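Local atomic coordinates of bacillaene synthase dehydratase PksH (Bacillus subtilis, PDB entry 3HP0), a protein that dehydrates a carrier-tethered (S)-3-hydroxy-3-methylglutaryl group to 3-methylglutaconyl during synthesis of the antibiotic bacillaene. Residues I20-P25 against L116-A121; K10-A15 against V55-P60; E37-V42 against Y90-K95; R157-Y162 against S176-I181; K95-P100 against L148-R153. One frame throughout, in Å; residues are numbered along the deposited sequence.

Interaction 1 of 5, residues I20-P25 against L116-A121; sequences ITFHRP and LGFVSA
F22, at the end of a strand, and F118, on a helix, reach toward each other from opposite directions and meet through their outer ring atoms. The touching atom of F22 is CZ, 3.9 Å from F118 CE1. It stands over one face of the F118 ring, displaced toward the rim. With centroids 5.2 Å apart and planes inclined by 58°, the pair is edge-to-face, F22 giving the edge. Both side chains place CG anti to the carbonyl carbon (chi1 -58° for F22, -77° for F118), and this projects each ring into the gap between the backbones, where F22 CA and F118 CA lie 11.6 Å apart. S120 turns OG back onto L116 O at 2.6 Å, a carbonyl that S120 N also reaches. F118 packs edge-to-face with W93 of helix 87-98 and touches L56 of strand 53-57, while F22 rests on I9 of strand 9-14 and on L35 and C39 of helix 34-48. Helix 115-121 is thereby joined to the strand 17-22 side of the crotonase core.

Interaction 2 of 5, residues K10-A15 against V55-P60; sequences KVRFQA and VLEGLP
Strands 9-14 and 53-57 run with their backbones well apart here, R12 CA and V55 CA being nearest at 9.8 Å, because strand 17-22 lies between them in the sheet. The side chains of R12 and E57 bridge that gap, crossing at about a right angle. R12 leaves its backbone with CG anti to N (chi1 -173°), then bends at chi2 and chi3, carrying the guanidinium toward E57. In the mixed sheet of this crotonase-family fold, 9-14 is an edge strand antiparallel to 17-22, which in turn runs parallel to 53-57. R12 NH2 is 3.8 Å from E57 OE1, a long salt bridge. The oxygen is far off the guanidinium plane, where no N-H is aimed, leaving a purely electrostatic attraction; the two planes are inclined by 62°. E57 holds CG between its N and carbonyl carbon and then runs extended, which brings OE1 to the arginine. Y19 of the middle strand also engages R12 in a cation-pi contact, and E57 packs on T21 there.

Interaction 3 of 5, residues E37-V42 against Y90-K95; sequences EECLQV and YDLWMK
Two helical segments approach most closely at L40 and L92, whose CA atoms are 6.3 Å apart, and each keeps its regular backbone bonding, as in V42 N to E38 O and M94 N to Y90 O. L92 carries the contact from one side, facing both C39 and L40. Its CG lies anti to the backbone N (chi1 169°), and from there the two methyls fork against the other helix. CD1 is the shared atom, 3.7 Å from L40 CD2 and 3.8 Å from C39 CB; the second methyl, CD2, lies 3.9 Å from that same C39 CB. This is helix-helix packing within the crotonase fold, where helix 34-48 connects strand 17-22 to strand 53-57 in a right-handed beta-alpha-beta crossover and helix 87-98 comes up beside it. L40 sends its branch obliquely over the L92 side chain, and its CD2 reaches the base as well, 3.8 Å from both L92 CA and L92 CB. C39 meets the leucine through CB, and its side chain also packs on F22 of strand 17-22. Beyond the pair, D91 makes a salt bridge with K225 of helix 220-235, and the carboxylate of E38 accepts the backbone N of Q7 and of T8.

Interaction 4 of 5, residues R157-Y162 against S176-I181; sequences RQKAHY and SEWGLI
The indole of W178 receives the side chain of K159 over one face, CD standing 3.6 Å above the ring plane and over its centre. From K159 CD to the centroid of the W178 five-membered ring is 3.7 Å, only 11° off the ring normal, a well-centred CH-pi contact. The closest single ring atom to K159 CD is CE2 of W178. The ammonium group also lies over this face: K159 NZ is 4.3 Å from the same centroid and 27° off the normal, making a cation-pi interaction. K159 NZ is displaced toward the CD1 side of that ring, W178 CD1 being its nearest atom at 3.9 Å. Lower down, K159 CB approaches the benzene half at W178 CE3, so the lysine runs across the indole with its aliphatic part over the rings and its charge near the CD1 side. Two bends make this possible, at chi2 and chi4, folding the chain over the ring. The electron-rich indole face would be expected to stabilise the positive charge in this surface setting. W178 ends helix 172-178, and G179 follows with a positive phi as the chain leaves the helix. Around the pair, W178 also packs on I155 of helix 148-155 and on I170 in a loop. The contact thus joins helix 157-166 to the end of helix 172-178, while A160 packs on I152 and L180 on L151, both of helix 148-155.

Interaction 5 of 5, residues K95-P100 against L148-R153; sequences KLQTGP and LPFLIR
Q97 starts with CG anti to the carbonyl carbon (chi1 -61°) and then runs extended, which carries its amide out between F150 and R153 of the facing helix. R153 sets off with CG anti to N and stays stretched as far as NE, running antiparallel alongside the glutamine. The two ends of the amide have different neighbours. Q97 OE1 lies 3.4 Å from F150 CE1, and CD of the glutamine sits at the edge of that ring, in its plane; amide and ring are inclined by 64°. On the other side, Q97 NE2 comes closest to R153 CD, at 3.4 Å, with the guanidinium, through NE, only slightly farther. Amide and guanidinium planes stand almost perpendicular, at 83°. Q97 and F150 both touch V221 of helix 220-235, and F150 also meets the Y90 ring and packs on S120 and A121 of helix 115-121. This is helix-to-helix packing inside the crotonase fold, joining the end of helix 87-98 to the start of helix 148-155.

Helix 87-98 ties several contacts together: interactions 3 and 5 both use it and share K95, while its W93 packs on the helix of interaction 1. Interaction 3 is the buried one, purely apolar; interactions 1 and 5 are partly buried and bring in aromatic rings, against another ring in the first and a glutamine amide in the second, which also packs along an arginine. Interactions 2 and 4 lie at the surface, about 27 Å apart between centres, and there charge carries the contact, a long salt bridge and a lysine over an indole. Interactions 1 and 2 meet in one sheet through backbone bonds, whereas 4 and 5 touch along consecutive helices 148-155 and 157-166.

Interaction 1 of 5, residues I20-P25 against L116-A121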
# COMPACT_ATOMS: atom_id res chain seq x y z
N ILE A 20 -11.03 -0.98 7.90
CA ILE A 20 -10.82 -2.04 6.94
C ILE A 20 -9.65 -2.82 7.49
O ILE A 20 -8.56 -2.27 7.63
CB ILE A 20 -10.44 -1.51 5.55
CG1 ILE A 20 -11.63 -0.81 4.91
CG2 ILE A 20 -9.94 -2.65 4.69
CD1 ILE A 20 -11.29 -0.16 3.58
N THR A 21 -9.89 -4.08 7.84
CA THR A 21 -8.85 -4.94 8.39
C THR A 21 -8.58 -6.08 7.45
O THR A 21 -9.48 -6.86 7.13
CB THR A 21 -9.26 -5.50 9.76
OG1 THR A 21 -9.47 -4.43 10.69
CG2 THR A 21 -8.18 -6.41 10.30
N PHE A 22 -7.34 -6.17 7.00
CA PHE A 22 -6.95 -7.23 6.07
C PHE A 22 -6.83 -8.55 6.81
O PHE A 22 -5.97 -8.73 7.67
CB PHE A 22 -5.63 -6.87 5.40
CG PHE A 22 -5.67 -5.56 4.67
CD1 PHE A 22 -6.59 -5.37 3.63
CD2 PHE A 22 -4.80 -4.53 4.99
CE1 PHE A 22 -6.63 -4.17 2.94
CE2 PHE A 22 -4.84 -3.32 4.30
CZ PHE A 22 -5.76 -3.14 3.27
N HIS A 23 -7.71 -9.48 6.46
CA HIS A 23 -7.76 -10.79 7.06
C HIS A 23 -7.28 -11.84 6.05
O HIS A 23 -8.09 -12.53 5.44
CB HIS A 23 -9.19 -11.09 7.51
N ARG A 24 -5.97 -11.94 5.89
CA ARG A 24 -5.40 -12.87 4.93
C ARG A 24 -4.16 -13.51 5.57
O ARG A 24 -3.05 -13.26 5.14
CB ARG A 24 -5.02 -12.13 3.66
N PRO A 25 -4.40 -14.34 6.58
CA PRO A 25 -3.34 -14.96 7.35
C PRO A 25 -2.46 -16.08 6.76
O PRO A 25 -1.30 -16.23 7.18
CB PRO A 25 -3.90 -15.41 8.69
N LEU A 116 3.61 -1.29 1.29
CA LEU A 116 4.24 0.01 1.13
C LEU A 116 3.36 0.91 0.26
O LEU A 116 3.25 2.11 0.51
CB LEU A 116 5.62 -0.15 0.52
CG LEU A 116 6.56 1.00 0.86
CD1 LEU A 116 6.41 1.37 2.34
CD2 LEU A 116 7.99 0.60 0.56
N GLY A 117 2.75 0.32 -0.76
CA GLY A 117 1.86 1.08 -1.61
C GLY A 117 0.78 1.68 -0.72
O GLY A 117 0.60 2.90 -0.67
N PHE A 118 0.08 0.81 0.00
CA PHE A 118 -0.98 1.22 0.92
C PHE A 118 -0.56 2.33 1.90
O PHE A 118 -1.22 3.36 1.97
CB PHE A 118 -1.49 0.01 1.71
CG PHE A 118 -2.39 -0.89 0.92
CD1 PHE A 118 -3.72 -0.55 0.72
CD2 PHE A 118 -1.91 -2.08 0.36
CE1 PHE A 118 -4.57 -1.37 -0.04
CE2 PHE A 118 -2.75 -2.91 -0.41
CZ PHE A 118 -4.08 -2.55 -0.60
N VAL A 119 0.52 2.11 2.64
CA VAL A 119 0.98 3.10 3.61
C VAL A 119 1.34 4.45 2.99
O VAL A 119 1.05 5.50 3.57
CB VAL A 119 2.19 2.56 4.41
CG1 VAL A 119 2.73 3.64 5.31
CG2 VAL A 119 1.78 1.33 5.23
N SER A 120 1.97 4.41 1.83
CA SER A 120 2.39 5.61 1.13
C SER A 120 1.20 6.40 0.61
O SER A 120 1.20 7.63 0.66
CB SER A 120 3.29 5.26 -0.06
OG SER A 120 4.39 4.47 0.34
N ALA A 121 0.20 5.67 0.10
CA ALA A 121 -0.99 6.27 -0.48
C ALA A 121 -1.95 6.92 0.51
O ALA A 121 -2.59 7.93 0.18
CB ALA A 121 -1.73 5.23 -1.29

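Interaction 2 of 5, residues K10-A15 against V55-P60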
# COMPACT_ATOMS: atom_id res chain seq x y z
N LYS A 10 -12.13 -7.44 6.96
CA LYS A 10 -13.17 -7.33 7.98
C LYS A 10 -13.51 -5.85 8.05
O LYS A 10 -12.69 -5.03 8.47
CB LYS A 10 -12.68 -7.78 9.35
CG LYS A 10 -11.73 -8.96 9.39
CD LYS A 10 -11.39 -9.31 10.83
CE LYS A 10 -10.03 -9.99 10.97
NZ LYS A 10 -9.93 -11.32 10.28
N VAL A 11 -14.72 -5.49 7.65
CA VAL A 11 -15.11 -4.09 7.71
C VAL A 11 -15.88 -3.83 9.01
O VAL A 11 -16.61 -4.69 9.50
CB VAL A 11 -15.97 -3.69 6.50
CG1 VAL A 11 -16.26 -2.19 6.51
CG2 VAL A 11 -15.25 -4.08 5.22
N ARG A 12 -15.69 -2.64 9.56
CA ARG A 12 -16.34 -2.28 10.81
C ARG A 12 -16.48 -0.76 10.90
O ARG A 12 -15.48 -0.04 11.01
CB ARG A 12 -15.50 -2.80 11.98
CG ARG A 12 -16.14 -2.63 13.34
CD ARG A 12 -15.17 -1.99 14.32
NE ARG A 12 -13.87 -2.65 14.39
CZ ARG A 12 -12.83 -2.15 15.07
NH1 ARG A 12 -12.95 -0.99 15.71
NH2 ARG A 12 -11.67 -2.80 15.10
N PHE A 13 -17.72 -0.28 10.85
CA PHE A 13 -17.97 1.15 10.95
C PHE A 13 -18.14 1.55 12.40
O PHE A 13 -18.58 0.75 13.23
CB PHE A 13 -19.24 1.54 10.19
CG PHE A 13 -19.13 1.37 8.71
CD1 PHE A 13 -19.24 0.10 8.14
CD2 PHE A 13 -18.94 2.47 7.88
CE1 PHE A 13 -19.17 -0.06 6.76
CE2 PHE A 13 -18.86 2.32 6.51
CZ PHE A 13 -18.98 1.05 5.94
N GLN A 14 -17.78 2.79 12.71
CA GLN A 14 -17.92 3.31 14.07
C GLN A 14 -18.04 4.82 13.98
O GLN A 14 -17.05 5.53 13.82
CB GLN A 14 -16.73 2.92 14.94
CG GLN A 14 -16.70 1.42 15.30
CD GLN A 14 -15.74 1.12 16.45
OE1 GLN A 14 -15.51 1.96 17.33
NE2 GLN A 14 -15.20 -0.10 16.47
N ALA A 15 -19.27 5.29 14.09
CA ALA A 15 -19.57 6.70 13.99
C ALA A 15 -19.24 7.10 12.56
O ALA A 15 -19.74 6.51 11.62
CB ALA A 15 -18.74 7.51 15.01
N VAL A 55 -9.77 3.82 8.10
CA VAL A 55 -8.56 3.29 8.70
C VAL A 55 -8.24 1.91 8.14
O VAL A 55 -9.13 1.07 7.97
CB VAL A 55 -8.69 3.18 10.24
CG1 VAL A 55 -7.43 2.56 10.82
CG2 VAL A 55 -8.92 4.57 10.84
N LEU A 56 -6.97 1.68 7.83
CA LEU A 56 -6.52 0.41 7.29
C LEU A 56 -5.68 -0.28 8.36
O LEU A 56 -4.85 0.36 9.00
CB LEU A 56 -5.68 0.63 6.03
CG LEU A 56 -6.37 1.04 4.71
CD1 LEU A 56 -7.22 2.28 4.91
CD2 LEU A 56 -5.30 1.28 3.65
N GLU A 57 -5.87 -1.58 8.56
CA GLU A 57 -5.10 -2.27 9.59
C GLU A 57 -5.20 -3.79 9.54
O GLU A 57 -5.52 -4.37 8.50
CB GLU A 57 -5.56 -1.80 10.95
CG GLU A 57 -7.03 -2.06 11.17
CD GLU A 57 -7.48 -1.69 12.56
OE1 GLU A 57 -8.48 -2.29 13.02
OE2 GLU A 57 -6.86 -0.80 13.18
N GLY A 58 -4.93 -4.40 10.70
CA GLY A 58 -4.99 -5.84 10.85
C GLY A 58 -3.62 -6.49 10.71
O GLY A 58 -3.49 -7.57 10.12
N LEU A 59 -2.61 -5.85 11.27
CA LEU A 59 -1.24 -6.34 11.15
C LEU A 59 -0.50 -6.54 12.46
O LEU A 59 0.39 -5.75 12.80
CB LEU A 59 -0.44 -5.40 10.27
N PRO A 60 -0.84 -7.59 13.20
CA PRO A 60 -0.17 -7.86 14.46
C PRO A 60 1.33 -7.90 14.21
O PRO A 60 2.12 -7.44 15.04
CB PRO A 60 -0.65 -9.19 15.03

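Interaction 3 of 5, residues E37-V42 against Y90-K95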
# COMPACT_ATOMS: atom_id res chain seq x y z
N GLU A 37 -10.87 -5.66 -5.17
CA GLU A 37 -12.27 -5.44 -5.47
C GLU A 37 -13.07 -5.12 -4.21
O GLU A 37 -13.88 -4.19 -4.19
CB GLU A 37 -12.85 -6.67 -6.18
CG GLU A 37 -14.34 -6.58 -6.53
CD GLU A 37 -14.70 -5.30 -7.27
OE1 GLU A 37 -14.57 -4.20 -6.68
OE2 GLU A 37 -15.11 -5.39 -8.45
N GLU A 38 -12.85 -5.89 -3.15
CA GLU A 38 -13.55 -5.67 -1.89
C GLU A 38 -13.28 -4.28 -1.31
O GLU A 38 -14.17 -3.67 -0.72
CB GLU A 38 -13.15 -6.74 -0.88
CG GLU A 38 -13.79 -8.09 -1.14
CD GLU A 38 -13.22 -9.19 -0.25
OE1 GLU A 38 -12.88 -8.90 0.91
OE2 GLU A 38 -13.12 -10.35 -0.72
N CYS A 39 -12.06 -3.79 -1.48
CA CYS A 39 -11.67 -2.48 -0.98
C CYS A 39 -12.35 -1.38 -1.78
O CYS A 39 -12.91 -0.44 -1.21
CB CYS A 39 -10.15 -2.30 -1.06
SG CYS A 39 -9.20 -3.26 0.14
N LEU A 40 -12.30 -1.48 -3.10
CA LEU A 40 -12.93 -0.49 -3.96
C LEU A 40 -14.41 -0.41 -3.61
O LEU A 40 -15.02 0.66 -3.65
CB LEU A 40 -12.75 -0.88 -5.42
CG LEU A 40 -11.29 -0.88 -5.85
CD1 LEU A 40 -11.14 -1.51 -7.22
CD2 LEU A 40 -10.78 0.55 -5.86
N GLN A 41 -14.96 -1.56 -3.26
CA GLN A 41 -16.36 -1.69 -2.90
C GLN A 41 -16.65 -1.02 -1.56
O GLN A 41 -17.70 -0.39 -1.38
CB GLN A 41 -16.70 -3.18 -2.82
CG GLN A 41 -18.13 -3.47 -2.44
CD GLN A 41 -18.34 -4.95 -2.18
OE1 GLN A 41 -17.97 -5.80 -3.00
NE2 GLN A 41 -18.95 -5.26 -1.05
N VAL A 42 -15.73 -1.16 -0.61
CA VAL A 42 -15.89 -0.55 0.70
C VAL A 42 -15.72 0.97 0.58
O VAL A 42 -16.42 1.73 1.24
CB VAL A 42 -14.84 -1.08 1.70
CG1 VAL A 42 -14.95 -0.32 3.01
CG2 VAL A 42 -15.04 -2.57 1.93
N TYR A 90 -3.50 0.04 -8.56
CA TYR A 90 -3.02 1.41 -8.68
C TYR A 90 -4.14 2.42 -8.43
O TYR A 90 -3.95 3.38 -7.69
CB TYR A 90 -2.42 1.65 -10.05
CG TYR A 90 -1.46 2.83 -10.11
CD1 TYR A 90 -0.08 2.65 -9.97
CD2 TYR A 90 -1.94 4.13 -10.32
CE1 TYR A 90 0.80 3.71 -10.06
CE2 TYR A 90 -1.05 5.22 -10.41
CZ TYR A 90 0.31 4.99 -10.29
OH TYR A 90 1.19 6.04 -10.43
N ASP A 91 -5.30 2.18 -9.04
CA ASP A 91 -6.45 3.07 -8.88
C ASP A 91 -6.97 3.08 -7.45
O ASP A 91 -7.47 4.09 -6.98
CB ASP A 91 -7.57 2.69 -9.84
CG ASP A 91 -7.23 3.05 -11.27
OD1 ASP A 91 -6.69 4.16 -11.47
OD2 ASP A 91 -7.52 2.25 -12.17
N LEU A 92 -6.84 1.94 -6.78
CA LEU A 92 -7.25 1.82 -5.38
C LEU A 92 -6.36 2.75 -4.55
O LEU A 92 -6.85 3.57 -3.77
CB LEU A 92 -7.08 0.39 -4.92
CG LEU A 92 -7.21 0.07 -3.43
CD1 LEU A 92 -8.53 0.59 -2.88
CD2 LEU A 92 -7.08 -1.43 -3.25
N TRP A 93 -5.05 2.64 -4.74
CA TRP A 93 -4.13 3.48 -4.00
C TRP A 93 -4.39 4.94 -4.33
O TRP A 93 -4.23 5.82 -3.48
CB TRP A 93 -2.68 3.12 -4.32
CG TRP A 93 -2.26 1.79 -3.74
CD1 TRP A 93 -2.86 1.12 -2.71
CD2 TRP A 93 -1.14 0.99 -4.13
NE1 TRP A 93 -2.18 -0.04 -2.44
CE2 TRP A 93 -1.12 -0.15 -3.29
CE3 TRP A 93 -0.14 1.13 -5.11
CZ2 TRP A 93 -0.14 -1.15 -3.40
CZ3 TRP A 93 0.82 0.14 -5.22
CH2 TRP A 93 0.82 -0.99 -4.37
N MSE A 94 -4.80 5.21 -5.57
CA MSE A 94 -5.10 6.58 -5.99
C MSE A 94 -6.36 7.07 -5.27
O MSE A 94 -6.45 8.22 -4.87
CB MSE A 94 -5.32 6.67 -7.49
CG MSE A 94 -4.07 6.48 -8.32
SE MSE A 94 -4.26 7.29 -10.09
CE MSE A 94 -3.71 9.08 -9.62
N LYS A 95 -7.33 6.18 -5.12
CA LYS A 95 -8.59 6.50 -4.48
C LYS A 95 -8.31 6.94 -3.03
O LYS A 95 -8.88 7.93 -2.55
CB LYS A 95 -9.50 5.26 -4.48
CG LYS A 95 -10.99 5.54 -4.48
CD LYS A 95 -11.43 6.07 -5.84
CE LYS A 95 -12.92 5.79 -6.10
NZ LYS A 95 -13.34 6.18 -7.49

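Interaction 4 of 5, residues R157-Y162 against S176-I181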
# COMPACT_ATOMS: atom_id res chain seq x y z
N ARG A 157 12.59 11.61 -4.37
CA ARG A 157 13.24 10.72 -5.31
C ARG A 157 14.49 10.05 -4.74
O ARG A 157 14.66 8.84 -4.87
CB ARG A 157 13.60 11.49 -6.58
CG ARG A 157 12.84 11.05 -7.80
CD ARG A 157 11.80 12.06 -8.27
NE ARG A 157 10.95 11.44 -9.29
CZ ARG A 157 9.81 11.94 -9.75
NH1 ARG A 157 9.34 13.08 -9.29
NH2 ARG A 157 9.12 11.26 -10.65
N GLN A 158 15.37 10.82 -4.11
CA GLN A 158 16.60 10.24 -3.59
C GLN A 158 16.39 9.18 -2.52
O GLN A 158 17.03 8.13 -2.54
CB GLN A 158 17.53 11.35 -3.09
CG GLN A 158 18.93 10.89 -2.73
CD GLN A 158 19.52 9.90 -3.73
OE1 GLN A 158 19.34 10.05 -4.94
NE2 GLN A 158 20.22 8.89 -3.23
N LYS A 159 15.50 9.44 -1.58
CA LYS A 159 15.28 8.46 -0.53
C LYS A 159 14.69 7.17 -1.08
O LYS A 159 15.09 6.07 -0.68
CB LYS A 159 14.39 9.06 0.56
CG LYS A 159 15.02 10.26 1.26
CD LYS A 159 16.18 9.84 2.16
CE LYS A 159 16.96 11.06 2.68
NZ LYS A 159 16.08 12.16 3.21
N ALA A 160 13.74 7.28 -2.00
CA ALA A 160 13.13 6.07 -2.58
C ALA A 160 14.19 5.29 -3.37
O ALA A 160 14.22 4.05 -3.35
CB ALA A 160 11.97 6.44 -3.48
N HIS A 161 15.07 6.04 -4.04
CA HIS A 161 16.14 5.49 -4.86
C HIS A 161 17.16 4.68 -4.04
O HIS A 161 17.47 3.54 -4.36
CB HIS A 161 16.83 6.64 -5.61
CG HIS A 161 17.75 6.21 -6.71
ND1 HIS A 161 17.36 5.33 -7.70
CD2 HIS A 161 19.01 6.59 -7.02
CE1 HIS A 161 18.35 5.19 -8.57
NE2 HIS A 161 19.36 5.95 -8.18
N TYR A 162 17.65 5.28 -2.96
CA TYR A 162 18.62 4.65 -2.07
C TYR A 162 18.02 3.37 -1.48
O TYR A 162 18.69 2.34 -1.37
CB TYR A 162 18.97 5.63 -0.95
CG TYR A 162 20.08 5.18 -0.02
CD1 TYR A 162 21.36 4.89 -0.50
CD2 TYR A 162 19.85 5.08 1.35
CE1 TYR A 162 22.39 4.53 0.37
CE2 TYR A 162 20.85 4.72 2.23
CZ TYR A 162 22.12 4.45 1.74
OH TYR A 162 23.11 4.10 2.63
N SER A 176 10.14 7.88 9.78
CA SER A 176 9.62 9.11 10.37
C SER A 176 10.40 10.32 9.87
O SER A 176 9.81 11.31 9.43
CB SER A 176 9.69 9.05 11.90
OG SER A 176 9.22 10.26 12.48
N GLU A 177 11.72 10.23 9.94
CA GLU A 177 12.57 11.33 9.50
C GLU A 177 12.36 11.63 8.02
O GLU A 177 12.34 12.80 7.62
CB GLU A 177 14.04 11.00 9.76
CG GLU A 177 14.36 10.71 11.23
CD GLU A 177 15.82 10.30 11.45
OE1 GLU A 177 16.10 9.62 12.47
OE2 GLU A 177 16.68 10.66 10.62
N TRP A 178 12.19 10.58 7.22
CA TRP A 178 12.00 10.74 5.78
C TRP A 178 10.61 11.20 5.35
O TRP A 178 10.44 11.74 4.26
CB TRP A 178 12.32 9.43 5.07
CG TRP A 178 13.73 8.97 5.22
CD1 TRP A 178 14.74 9.60 5.90
CD2 TRP A 178 14.31 7.77 4.68
NE1 TRP A 178 15.90 8.87 5.81
CE2 TRP A 178 15.67 7.75 5.06
CE3 TRP A 178 13.81 6.72 3.90
CZ2 TRP A 178 16.53 6.71 4.69
CZ3 TRP A 178 14.66 5.70 3.53
CH2 TRP A 178 16.01 5.70 3.92
N GLY A 179 9.61 10.99 6.20
CA GLY A 179 8.27 11.40 5.84
C GLY A 179 7.42 10.22 5.40
O GLY A 179 6.26 10.41 5.04
N LEU A 180 7.99 9.02 5.41
CA LEU A 180 7.25 7.82 5.02
C LEU A 180 6.05 7.64 5.94
O LEU A 180 4.98 7.22 5.51
CB LEU A 180 8.14 6.57 5.10
CG LEU A 180 7.39 5.24 4.86
CD1 LEU A 180 6.46 5.37 3.65
CD2 LEU A 180 8.39 4.11 4.64
N ILE A 181 6.22 7.95 7.22
CA ILE A 181 5.13 7.85 8.15
C ILE A 181 5.06 9.14 8.97
O ILE A 181 6.09 9.75 9.28
CB ILE A 181 5.28 6.61 9.12
CG1 ILE A 181 6.66 6.60 9.74
CG2 ILE A 181 5.01 5.30 8.39
CD1 ILE A 181 6.73 7.40 11.01

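Interaction 5 of 5, residues K95-P100 against L148-R153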
# COMPACT_ATOMS: atom_id res chain seq x y z
N LYS A 95 -7.33 6.18 -5.12
CA LYS A 95 -8.59 6.50 -4.48
C LYS A 95 -8.31 6.94 -3.03
O LYS A 95 -8.88 7.93 -2.55
CB LYS A 95 -9.50 5.26 -4.48
CG LYS A 95 -10.99 5.54 -4.48
CD LYS A 95 -11.43 6.07 -5.84
CE LYS A 95 -12.92 5.79 -6.10
NZ LYS A 95 -13.34 6.18 -7.49
N LEU A 96 -7.45 6.19 -2.35
CA LEU A 96 -7.08 6.50 -0.98
C LEU A 96 -6.60 7.94 -0.88
O LEU A 96 -6.87 8.61 0.11
CB LEU A 96 -5.98 5.56 -0.50
CG LEU A 96 -6.33 4.23 0.16
CD1 LEU A 96 -7.79 3.87 -0.01
CD2 LEU A 96 -5.42 3.18 -0.43
N GLN A 97 -5.88 8.41 -1.90
CA GLN A 97 -5.37 9.78 -1.90
C GLN A 97 -6.40 10.80 -2.38
O GLN A 97 -6.26 12.00 -2.12
CB GLN A 97 -4.19 9.92 -2.84
CG GLN A 97 -2.98 9.11 -2.55
CD GLN A 97 -1.77 9.68 -3.26
OE1 GLN A 97 -1.70 9.70 -4.49
NE2 GLN A 97 -0.81 10.17 -2.47
N THR A 98 -7.42 10.34 -3.09
CA THR A 98 -8.39 11.24 -3.68
C THR A 98 -9.81 11.28 -3.11
O THR A 98 -10.49 12.29 -3.22
CB THR A 98 -8.49 10.96 -5.20
OG1 THR A 98 -7.19 11.07 -5.79
CG2 THR A 98 -9.40 11.96 -5.87
N GLY A 99 -10.25 10.19 -2.51
CA GLY A 99 -11.60 10.13 -2.00
C GLY A 99 -12.02 11.16 -0.97
O GLY A 99 -11.19 11.76 -0.29
N PRO A 100 -13.34 11.38 -0.83
CA PRO A 100 -13.89 12.34 0.12
C PRO A 100 -13.84 11.80 1.55
O PRO A 100 -14.86 11.55 2.19
CB PRO A 100 -15.32 12.53 -0.38
CG PRO A 100 -15.68 11.13 -0.80
CD PRO A 100 -14.42 10.66 -1.54
N LEU A 148 6.38 2.93 -6.20
CA LEU A 148 7.28 4.08 -6.30
C LEU A 148 6.73 5.49 -6.43
O LEU A 148 7.23 6.39 -5.76
CB LEU A 148 8.32 3.84 -7.41
CG LEU A 148 9.28 2.65 -7.15
CD1 LEU A 148 10.20 2.42 -8.35
CD2 LEU A 148 10.10 2.93 -5.90
N PRO A 149 5.71 5.71 -7.28
CA PRO A 149 5.17 7.08 -7.41
C PRO A 149 4.57 7.59 -6.10
O PRO A 149 4.71 8.77 -5.75
CB PRO A 149 4.14 6.95 -8.54
CG PRO A 149 4.69 5.80 -9.36
CD PRO A 149 5.12 4.81 -8.29
N PHE A 150 3.90 6.70 -5.38
CA PHE A 150 3.29 7.04 -4.09
C PHE A 150 4.40 7.24 -3.04
O PHE A 150 4.37 8.20 -2.26
CB PHE A 150 2.34 5.92 -3.66
CG PHE A 150 1.15 5.75 -4.57
CD1 PHE A 150 0.02 6.56 -4.44
CD2 PHE A 150 1.18 4.79 -5.59
CE1 PHE A 150 -1.05 6.43 -5.30
CE2 PHE A 150 0.09 4.66 -6.47
CZ PHE A 150 -1.02 5.48 -6.32
N LEU A 151 5.39 6.35 -3.04
CA LEU A 151 6.50 6.44 -2.09
C LEU A 151 7.26 7.74 -2.33
O LEU A 151 7.53 8.50 -1.39
CB LEU A 151 7.46 5.24 -2.25
CG LEU A 151 8.63 5.23 -1.23
CD1 LEU A 151 8.08 5.23 0.20
CD2 LEU A 151 9.51 4.00 -1.44
N ILE A 152 7.58 7.99 -3.59
CA ILE A 152 8.31 9.18 -3.98
C ILE A 152 7.58 10.46 -3.58
O ILE A 152 8.21 11.42 -3.14
CB ILE A 152 8.57 9.18 -5.51
CG1 ILE A 152 9.62 8.10 -5.82
CG2 ILE A 152 8.97 10.60 -5.99
CD1 ILE A 152 9.99 8.00 -7.28
N ARG A 153 6.26 10.47 -3.72
CA ARG A 153 5.52 11.66 -3.33
C ARG A 153 5.73 11.96 -1.84
O ARG A 153 5.72 13.11 -1.41
CB ARG A 153 4.02 11.50 -3.62
CG ARG A 153 3.20 12.66 -3.03
CD ARG A 153 1.69 12.40 -2.95
NE ARG A 153 1.07 13.31 -1.98
CZ ARG A 153 1.17 13.17 -0.66
NH1 ARG A 153 1.84 12.15 -0.13
NH2 ARG A 153 0.62 14.07 0.15